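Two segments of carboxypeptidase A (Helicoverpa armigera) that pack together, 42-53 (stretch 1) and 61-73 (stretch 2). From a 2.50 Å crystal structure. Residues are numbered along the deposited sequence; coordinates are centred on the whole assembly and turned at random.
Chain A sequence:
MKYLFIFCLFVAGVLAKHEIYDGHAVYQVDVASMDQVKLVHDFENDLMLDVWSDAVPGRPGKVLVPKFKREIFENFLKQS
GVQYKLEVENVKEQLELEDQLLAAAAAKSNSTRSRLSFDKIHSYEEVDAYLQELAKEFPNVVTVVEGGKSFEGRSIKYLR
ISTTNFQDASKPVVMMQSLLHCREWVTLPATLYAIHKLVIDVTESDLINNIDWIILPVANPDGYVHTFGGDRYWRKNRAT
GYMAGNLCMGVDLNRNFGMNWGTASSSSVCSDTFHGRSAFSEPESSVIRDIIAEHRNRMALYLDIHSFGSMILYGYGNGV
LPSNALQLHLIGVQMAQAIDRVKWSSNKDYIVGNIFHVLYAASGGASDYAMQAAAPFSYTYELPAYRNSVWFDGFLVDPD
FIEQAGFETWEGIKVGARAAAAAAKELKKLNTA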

ATOM      1  N   ASP A  42      -9.328  -8.629  19.114  1.00 37.98           N
ATOM      2  CA  ASP A  42     -10.670  -9.163  18.968  1.00 34.48           C
ATOM      3  C   ASP A  42     -11.715  -8.088  19.267  1.00 34.53           C
ATOM      4  O   ASP A  42     -12.736  -7.991  18.585  1.00 33.11           O
ATOM      5  CB  ASP A  42     -10.868 -10.360  19.906  1.00 36.87           C
ATOM      6  CG  ASP A  42      -9.978 -11.537  19.577  1.00 38.14           C
ATOM      7  OD1 ASP A  42      -9.532 -11.636  18.411  1.00 44.65           O
ATOM      8  OD2 ASP A  42      -9.729 -12.370  20.464  1.00 41.45           O
ATOM      9  N   PHE A  43     -11.449  -7.271  20.295  1.00 33.40           N
ATOM     10  CA  PHE A  43     -12.389  -6.232  20.695  1.00 35.99           C
ATOM     11  C   PHE A  43     -12.593  -5.211  19.571  1.00 36.17           C
ATOM     12  O   PHE A  43     -13.702  -4.879  19.193  1.00 37.22           O
ATOM     13  CB  PHE A  43     -11.900  -5.511  21.940  1.00 30.59           C
ATOM     14  CG  PHE A  43     -12.779  -4.371  22.381  1.00 34.16           C
ATOM     15  CD1 PHE A  43     -14.064  -4.601  22.831  1.00 34.22           C
ATOM     16  CD2 PHE A  43     -12.304  -3.075  22.378  1.00 35.10           C
ATOM     17  CE1 PHE A  43     -14.892  -3.570  23.244  1.00 34.89           C
ATOM     18  CE2 PHE A  43     -13.111  -2.027  22.798  1.00 43.00           C
ATOM     19  CZ  PHE A  43     -14.402  -2.278  23.225  1.00 44.15           C
ATOM     20  N   GLU A  44     -11.492  -4.758  18.994  1.00 35.24           N
ATOM     21  CA  GLU A  44     -11.501  -3.837  17.876  1.00 37.50           C
ATOM     22  C   GLU A  44     -12.315  -4.419  16.719  1.00 35.01           C
ATOM     23  O   GLU A  44     -13.000  -3.665  16.030  1.00 30.82           O
ATOM     24  CB  GLU A  44     -10.039  -3.508  17.457  1.00 32.52           C
ATOM     25  CG  GLU A  44      -9.273  -2.717  18.521  1.00 32.02           C
ATOM     26  CD  GLU A  44      -7.791  -2.609  18.213  1.00 29.66           C
ATOM     27  OE1 GLU A  44      -7.169  -3.565  17.711  1.00 31.41           O
ATOM     28  OE2 GLU A  44      -7.182  -1.542  18.461  1.00 30.16           O
ATOM     29  N   ASN A  45     -12.197  -5.731  16.498  1.00 36.34           N
ATOM     30  CA  ASN A  45     -12.866  -6.400  15.404  1.00 39.66           C
ATOM     31  C   ASN A  45     -14.370  -6.515  15.592  1.00 39.89           C
ATOM     32  O   ASN A  45     -15.140  -6.162  14.690  1.00 40.22           O
ATOM     33  CB  ASN A  45     -12.260  -7.784  15.171  1.00 45.95           C
ATOM     34  CG  ASN A  45     -10.958  -7.726  14.403  1.00 54.86           C
ATOM     35  OD1 ASN A  45      -9.968  -7.109  14.810  1.00 63.52           O
ATOM     36  ND2 ASN A  45     -10.887  -8.359  13.237  1.00 57.26           N
ATOM     37  N   ASP A  46     -14.790  -6.880  16.793  1.00 38.53           N
ATOM     38  CA  ASP A  46     -16.211  -7.034  17.113  1.00 38.90           C
ATOM     39  C   ASP A  46     -16.916  -5.684  17.159  1.00 39.04           C
ATOM     40  O   ASP A  46     -18.122  -5.540  16.947  1.00 41.90           O
ATOM     41  CB  ASP A  46     -16.392  -7.720  18.472  1.00 43.58           C
ATOM     42  CG  ASP A  46     -15.767  -9.102  18.513  1.00 47.16           C
ATOM     43  OD1 ASP A  46     -15.143  -9.416  19.542  1.00 50.79           O
ATOM     44  OD2 ASP A  46     -15.897  -9.862  17.527  1.00 56.85           O
ATOM     45  N   LEU A  47     -16.158  -4.617  17.437  1.00 34.79           N
ATOM     46  CA  LEU A  47     -16.690  -3.267  17.453  1.00 32.05           C
ATOM     47  C   LEU A  47     -16.546  -2.643  16.074  1.00 28.75           C
ATOM     48  O   LEU A  47     -17.019  -1.562  15.815  1.00 27.54           O
ATOM     49  CB  LEU A  47     -16.001  -2.395  18.486  1.00 28.36           C
ATOM     50  CG  LEU A  47     -16.858  -1.322  19.175  1.00 39.14           C
ATOM     51  CD1 LEU A  47     -18.107  -1.957  19.779  1.00 29.12           C
ATOM     52  CD2 LEU A  47     -16.150  -0.562  20.309  1.00 31.04           C
ATOM     53  N   MET A  48     -15.926  -3.354  15.167  1.00 31.54           N
ATOM     54  CA  MET A  48     -15.629  -2.924  13.802  1.00 34.96           C
ATOM     55  C   MET A  48     -14.955  -1.562  13.699  1.00 32.10           C
ATOM     56  O   MET A  48     -15.434  -0.641  13.034  1.00 33.51           O
ATOM     57  CB  MET A  48     -16.880  -2.993  12.921  1.00 38.38           C
ATOM     58  CG  MET A  48     -17.491  -4.386  12.791  1.00 37.14           C
ATOM     59  SD  MET A  48     -19.110  -4.453  12.031  1.00 38.08           S
ATOM     60  CE  MET A  48     -20.203  -3.733  13.210  1.00 35.26           C
ATOM     61  N   LEU A  49     -13.863  -1.392  14.426  1.00 29.48           N
ATOM     62  CA  LEU A  49     -13.102  -0.149  14.432  1.00 31.15           C
ATOM     63  C   LEU A  49     -12.063  -0.110  13.310  1.00 28.29           C
ATOM     64  O   LEU A  49     -11.638  -1.139  12.809  1.00 27.42           O
ATOM     65  CB  LEU A  49     -12.384   0.070  15.783  1.00 27.07           C
ATOM     66  CG  LEU A  49     -13.312  -0.016  17.013  1.00 36.92           C
ATOM     67  CD1 LEU A  49     -12.502  -0.097  18.303  1.00 19.66           C
ATOM     68  CD2 LEU A  49     -14.259   1.186  16.981  1.00 31.28           C
ATOM     69  N   ASP A  50     -11.643   1.089  12.957  1.00 28.36           N
ATOM     70  CA  ASP A  50     -10.601   1.291  11.957  1.00 28.23           C
ATOM     71  C   ASP A  50      -9.225   1.236  12.634  1.00 27.80           C
ATOM     72  O   ASP A  50      -8.764   2.224  13.223  1.00 29.89           O
ATOM     73  CB  ASP A  50     -10.825   2.642  11.264  1.00 22.80           C
ATOM     74  CG  ASP A  50      -9.892   2.873  10.096  1.00 26.89           C
ATOM     75  OD1 ASP A  50      -9.162   1.929   9.736  1.00 28.82           O
ATOM     76  OD2 ASP A  50      -9.851   3.983   9.530  1.00 35.50           O
ATOM     77  N   VAL A  51      -8.583   0.087  12.552  1.00 25.09           N
ATOM     78  CA  VAL A  51      -7.245  -0.126  13.079  1.00 23.67           C
ATOM     79  C   VAL A  51      -6.158   0.314  12.116  1.00 21.47           C
ATOM     80  O   VAL A  51      -5.899  -0.344  11.088  1.00 26.92           O
ATOM     81  CB  VAL A  51      -7.029  -1.621  13.405  1.00 24.95           C
ATOM     82  CG1 VAL A  51      -5.638  -1.845  13.993  1.00 24.06           C
ATOM     83  CG2 VAL A  51      -8.120  -2.081  14.358  1.00 27.63           C
ATOM     84  N   TRP A  52      -5.583   1.466  12.361  1.00 21.64           N
ATOM     85  CA  TRP A  52      -4.484   1.994  11.533  1.00 25.41           C
ATOM     86  C   TRP A  52      -3.201   1.188  11.727  1.00 28.37           C
ATOM     87  O   TRP A  52      -2.530   0.898  10.757  1.00 31.85           O
ATOM     88  CB  TRP A  52      -4.226   3.461  11.917  1.00 20.15           C
ATOM     89  CG  TRP A  52      -5.320   4.391  11.520  1.00 24.06           C
ATOM     90  CD1 TRP A  52      -6.513   4.059  10.917  1.00 26.25           C
ATOM     91  CD2 TRP A  52      -5.372   5.812  11.706  1.00 19.07           C
ATOM     92  NE1 TRP A  52      -7.277   5.177  10.712  1.00 21.92           N
ATOM     93  CE2 TRP A  52      -6.585   6.269  11.196  1.00 19.10           C
ATOM     94  CE3 TRP A  52      -4.478   6.739  12.245  1.00 23.71           C
ATOM     95  CZ2 TRP A  52      -6.943   7.621  11.197  1.00 19.30           C
ATOM     96  CZ3 TRP A  52      -4.839   8.094  12.262  1.00 26.26           C
ATOM     97  CH2 TRP A  52      -6.079   8.522  11.732  1.00 19.79           C
ATOM     98  N   SER A  53      -2.914   0.795  12.978  1.00 29.19           N
ATOM     99  CA  SER A  53      -1.723   0.000  13.270  1.00 34.34           C
ATOM    100  C   SER A  53      -1.960  -0.894  14.477  1.00 31.75           C
ATOM    101  O   SER A  53      -2.537  -0.465  15.469  1.00 32.90           O
ATOM    102  CB  SER A  53      -0.483   0.865  13.529  1.00 31.09           C
ATOM    103  OG  SER A  53      -0.831   1.858  14.488  1.00 42.97           O
ATOM    104  N   GLY A  61      -0.155   0.774  19.055  1.00 25.48           N
ATOM    105  CA  GLY A  61      -0.873   0.932  17.803  1.00 25.14           C
ATOM    106  C   GLY A  61      -1.852   2.081  17.844  1.00 24.65           C
ATOM    107  O   GLY A  61      -2.017   2.733  18.870  1.00 22.94           O
ATOM    108  N   LYS A  62      -2.392   2.418  16.677  1.00 26.01           N
ATOM    109  CA  LYS A  62      -3.353   3.498  16.544  1.00 27.52           C
ATOM    110  C   LYS A  62      -4.683   3.007  15.966  1.00 28.15           C
ATOM    111  O   LYS A  62      -4.712   2.178  15.061  1.00 27.67           O
ATOM    112  CB  LYS A  62      -2.745   4.608  15.698  1.00 31.64           C
ATOM    113  CG  LYS A  62      -1.636   5.358  16.396  1.00 37.33           C
ATOM    114  CD  LYS A  62      -1.350   6.729  15.801  1.00 44.75           C
ATOM    115  CE  LYS A  62      -0.097   7.318  16.445  1.00 54.25           C
ATOM    116  NZ  LYS A  62       0.528   8.457  15.723  1.00 58.54           N
ATOM    117  N   VAL A  63      -5.783   3.523  16.546  1.00 26.48           N
ATOM    118  CA  VAL A  63      -7.112   3.120  16.064  1.00 27.11           C
ATOM    119  C   VAL A  63      -8.063   4.307  15.993  1.00 26.59           C
ATOM    120  O   VAL A  63      -8.042   5.168  16.882  1.00 22.65           O
ATOM    121  CB  VAL A  63      -7.667   1.980  16.962  1.00 28.26           C
ATOM    122  CG1 VAL A  63      -7.594   2.378  18.422  1.00 30.45           C
ATOM    123  CG2 VAL A  63      -9.041   1.473  16.561  1.00 20.89           C
ATOM    124  N   LEU A  64      -8.835   4.375  14.888  1.00 24.02           N
ATOM    125  CA  LEU A  64      -9.824   5.436  14.739  1.00 23.15           C
ATOM    126  C   LEU A  64     -11.180   5.034  15.313  1.00 21.08           C
ATOM    127  O   LEU A  64     -11.745   4.041  14.899  1.00 28.92           O
ATOM    128  CB  LEU A  64      -9.968   5.771  13.249  1.00 25.78           C
ATOM    129  CG  LEU A  64     -10.914   6.938  12.900  1.00 22.73           C
ATOM    130  CD1 LEU A  64     -10.278   8.202  13.449  1.00 17.65           C
ATOM    131  CD2 LEU A  64     -11.095   6.953  11.406  1.00 22.70           C
ATOM    132  N   VAL A  65     -11.643   5.700  16.344  1.00 23.87           N
ATOM    133  CA  VAL A  65     -12.866   5.354  17.056  1.00 26.31           C
ATOM    134  C   VAL A  65     -13.965   6.403  16.888  1.00 28.61           C
ATOM    135  O   VAL A  65     -13.799   7.605  17.129  1.00 27.97           O
ATOM    136  CB  VAL A  65     -12.607   5.189  18.569  1.00 25.04           C
ATOM    137  CG1 VAL A  65     -13.927   4.891  19.307  1.00 17.64           C
ATOM    138  CG2 VAL A  65     -11.451   4.214  18.845  1.00 18.40           C
ATOM    139  N   PRO A  66     -15.117   5.990  16.391  1.00 29.83           N
ATOM    140  CA  PRO A  66     -16.286   6.848  16.207  1.00 33.53           C
ATOM    141  C   PRO A  66     -16.749   7.527  17.479  1.00 36.51           C
ATOM    142  O   PRO A  66     -16.615   7.015  18.590  1.00 37.59           O
ATOM    143  CB  PRO A  66     -17.363   5.910  15.657  1.00 27.96           C
ATOM    144  CG  PRO A  66     -16.571   4.816  15.005  1.00 24.84           C
ATOM    145  CD  PRO A  66     -15.402   4.603  15.936  1.00 28.40           C
ATOM    146  N   LYS A  67     -17.430   8.665  17.352  1.00 42.14           N
ATOM    147  CA  LYS A  67     -17.919   9.427  18.495  1.00 46.09           C
ATOM    148  C   LYS A  67     -18.896   8.652  19.370  1.00 47.77           C
ATOM    149  O   LYS A  67     -18.857   8.708  20.607  1.00 47.91           O
ATOM    150  CB  LYS A  67     -18.599  10.697  18.024  1.00 55.51           C
ATOM    151  CG  LYS A  67     -19.086  11.649  19.112  1.00 56.60           C
ATOM    152  CD  LYS A  67     -19.494  12.954  18.406  1.00 65.11           C
ATOM    153  CE  LYS A  67     -20.541  12.711  17.327  1.00 66.12           C
ATOM    154  NZ  LYS A  67     -20.681  13.830  16.353  1.00 66.22           N
ATOM    155  N   PHE A  68     -19.762   7.854  18.753  1.00 46.78           N
ATOM    156  CA  PHE A  68     -20.759   7.075  19.452  1.00 44.75           C
ATOM    157  C   PHE A  68     -20.222   5.774  20.010  1.00 42.65           C
ATOM    158  O   PHE A  68     -20.995   4.935  20.479  1.00 44.09           O
ATOM    159  CB  PHE A  68     -21.964   6.802  18.533  1.00 49.34           C
ATOM    160  CG  PHE A  68     -22.761   8.041  18.215  1.00 53.58           C
ATOM    161  CD1 PHE A  68     -22.859   8.472  16.902  1.00 57.44           C
ATOM    162  CD2 PHE A  68     -23.391   8.781  19.198  1.00 52.25           C
ATOM    163  CE1 PHE A  68     -23.583   9.606  16.579  1.00 59.36           C
ATOM    164  CE2 PHE A  68     -24.112   9.911  18.878  1.00 56.73           C
ATOM    165  CZ  PHE A  68     -24.214  10.331  17.567  1.00 57.40           C
ATOM    166  N   LYS A  69     -18.914   5.579  19.990  1.00 40.83           N
ATOM    167  CA  LYS A  69     -18.288   4.374  20.511  1.00 38.18           C
ATOM    168  C   LYS A  69     -17.104   4.684  21.411  1.00 36.42           C
ATOM    169  O   LYS A  69     -16.517   3.785  21.990  1.00 37.02           O
ATOM    170  CB  LYS A  69     -17.801   3.480  19.362  1.00 39.81           C
ATOM    171  CG  LYS A  69     -18.904   2.703  18.659  1.00 28.67           C
ATOM    172  CD  LYS A  69     -18.338   1.995  17.443  1.00 29.30           C
ATOM    173  CE  LYS A  69     -19.357   1.130  16.744  1.00 29.26           C
ATOM    174  NZ  LYS A  69     -18.748   0.459  15.559  1.00 29.16           N
ATOM    175  N   ARG A  70     -16.797   5.956  21.593  1.00 37.65           N
ATOM    176  CA  ARG A  70     -15.681   6.413  22.401  1.00 38.91           C
ATOM    177  C   ARG A  70     -15.785   5.998  23.856  1.00 42.85           C
ATOM    178  O   ARG A  70     -14.788   5.594  24.460  1.00 40.02           O
ATOM    179  CB  ARG A  70     -15.477   7.922  22.329  1.00 40.00           C
ATOM    180  CG  ARG A  70     -15.074   8.444  20.955  1.00 29.85           C
ATOM    181  CD  ARG A  70     -14.831   9.933  20.997  1.00 32.66           C
ATOM    182  NE  ARG A  70     -13.941  10.321  22.093  1.00 36.04           N
ATOM    183  CZ  ARG A  70     -13.376  11.536  22.178  1.00 43.31           C
ATOM    184  NH1 ARG A  70     -13.588  12.477  21.255  1.00 37.65           N
ATOM    185  NH2 ARG A  70     -12.592  11.722  23.249  1.00 43.05           N
ATOM    186  N   GLU A  71     -16.990   6.100  24.417  1.00 48.34           N
ATOM    187  CA  GLU A  71     -17.232   5.746  25.812  1.00 49.24           C
ATOM    188  C   GLU A  71     -17.147   4.242  26.049  1.00 48.14           C
ATOM    189  O   GLU A  71     -16.570   3.789  27.044  1.00 46.59           O
ATOM    190  CB  GLU A  71     -18.596   6.276  26.271  1.00 57.03           C
ATOM    191  CG  GLU A  71     -18.822   6.241  27.775  1.00 63.59           C
ATOM    192  CD  GLU A  71     -20.036   7.045  28.212  1.00 74.65           C
ATOM    193  OE1 GLU A  71     -21.197   6.566  28.098  1.00 76.66           O
ATOM    194  OE2 GLU A  71     -19.873   8.201  28.689  1.00 73.22           O
ATOM    195  N   ILE A  72     -17.728   3.451  25.151  1.00 45.86           N
ATOM    196  CA  ILE A  72     -17.693   1.997  25.251  1.00 43.81           C
ATOM    197  C   ILE A  72     -16.272   1.461  25.068  1.00 42.93           C
ATOM    198  O   ILE A  72     -15.863   0.496  25.713  1.00 41.46           O
ATOM    199  CB  ILE A  72     -18.605   1.354  24.190  1.00 45.96           C
ATOM    200  CG1 ILE A  72     -20.064   1.814  24.348  1.00 49.89           C
ATOM    201  CG2 ILE A  72     -18.517  -0.160  24.260  1.00 41.93           C
ATOM    202  CD1 ILE A  72     -20.929   1.321  23.189  1.00 52.37           C
ATOM    203  N   PHE A  73     -15.531   2.083  24.148  1.00 41.47           N
ATOM    204  CA  PHE A  73     -14.197   1.664  23.776  1.00 41.05           C
ATOM    205  C   PHE A  73     -13.231   1.786  24.955  1.00 40.38           C
ATOM    206  O   PHE A  73     -12.546   0.806  25.290  1.00 38.65           O
ATOM    207  CB  PHE A  73     -13.687   2.448  22.570  1.00 35.62           C
ATOM    208  CG  PHE A  73     -12.220   2.297  22.283  1.00 38.66           C
ATOM    209  CD1 PHE A  73     -11.293   3.266  22.624  1.00 36.13           C
ATOM    210  CD2 PHE A  73     -11.790   1.134  21.638  1.00 38.59           C
ATOM    211  CE1 PHE A  73      -9.952   3.074  22.303  1.00 42.59           C
ATOM    212  CE2 PHE A  73     -10.459   0.948  21.335  1.00 41.92           C
ATOM    213  CZ  PHE A  73      -9.539   1.922  21.659  1.00 39.38           C
TER

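The two stretches meet as an antiparallel pair of strands flanked by helical segments, and together they bury 804 Å². Stretch 1 leaves its helix through a Schellman motif at M48, whose positive phi lets the chain reverse direction, with L49 N bonded back to E44 O and M48 N to N45 O. It then runs as a strand alongside 61-65, while a second helix begins just after K69.

Backbone hydrogen bonds fix the register. D50 and L64 form a hydrogen-bonded pair in which L64 N donates to D50 O at 2.7 Å, nearly straight at 164°. V51 and V63 follow as a non-hydrogen-bonded pair, their CA atoms 4.4 Å apart, and V63 CA brings its hydrogen toward D50 O at 3.4 Å. These beta-branched residues, well suited to strands, share one sheet face, V51 CG2 lying 4.3 Å from V63 CG2. At W52 the chain turns a corner, and the pattern becomes irregular. K62 O accepts from S53 N at 3.1 Å and, weakly, from W52 N at 2.9 Å. K62 N lies 2.7 Å from S53 OG, to which it donates, and bonds only weakly to S53 O at 3.1 Å. The serine hydroxyl, short and polar, thus supplies an acceptor where the backbone geometry is poor. G61 fits against the S53 carbonyl because it lacks a side chain: its CA comes within 3.2 Å of S53 O, and an ideal CB would lie just 2.2 Å from that oxygen.

A side-chain hydrogen bond ties the end of the first helix to the start of the second. K69, at the N-cap position, extends its chain with chi2 to chi4 all t, so that NZ donates to L47 O at 2.7 Å. With K69 CD 4.0 Å from L47 CG, a long side chain can lay its methylenes on L47 and still place its ammonium group at that residue's carbonyl.

The rest of the contact described here is apolar. L49 is central: its CB lies 3.7 Å from V63 CG2, its CD2 3.8 Å from P66 CD, and its CD1 3.6 Å from F73 CD2. A branched leucine can reach these separate neighbours at once. F73 also meets F43, whose ring edge approaches it with F43 CE2 3.6 Å from F73 CD2, so an aromatic contact links the two helices. The W52 indole lies against leucine, with W52 CE2 4.0 Å from L64 CB. Its NE1 donates a weak hydrogen bond to D50 OD2 at 3.1 Å, giving the indole's polar group a partner.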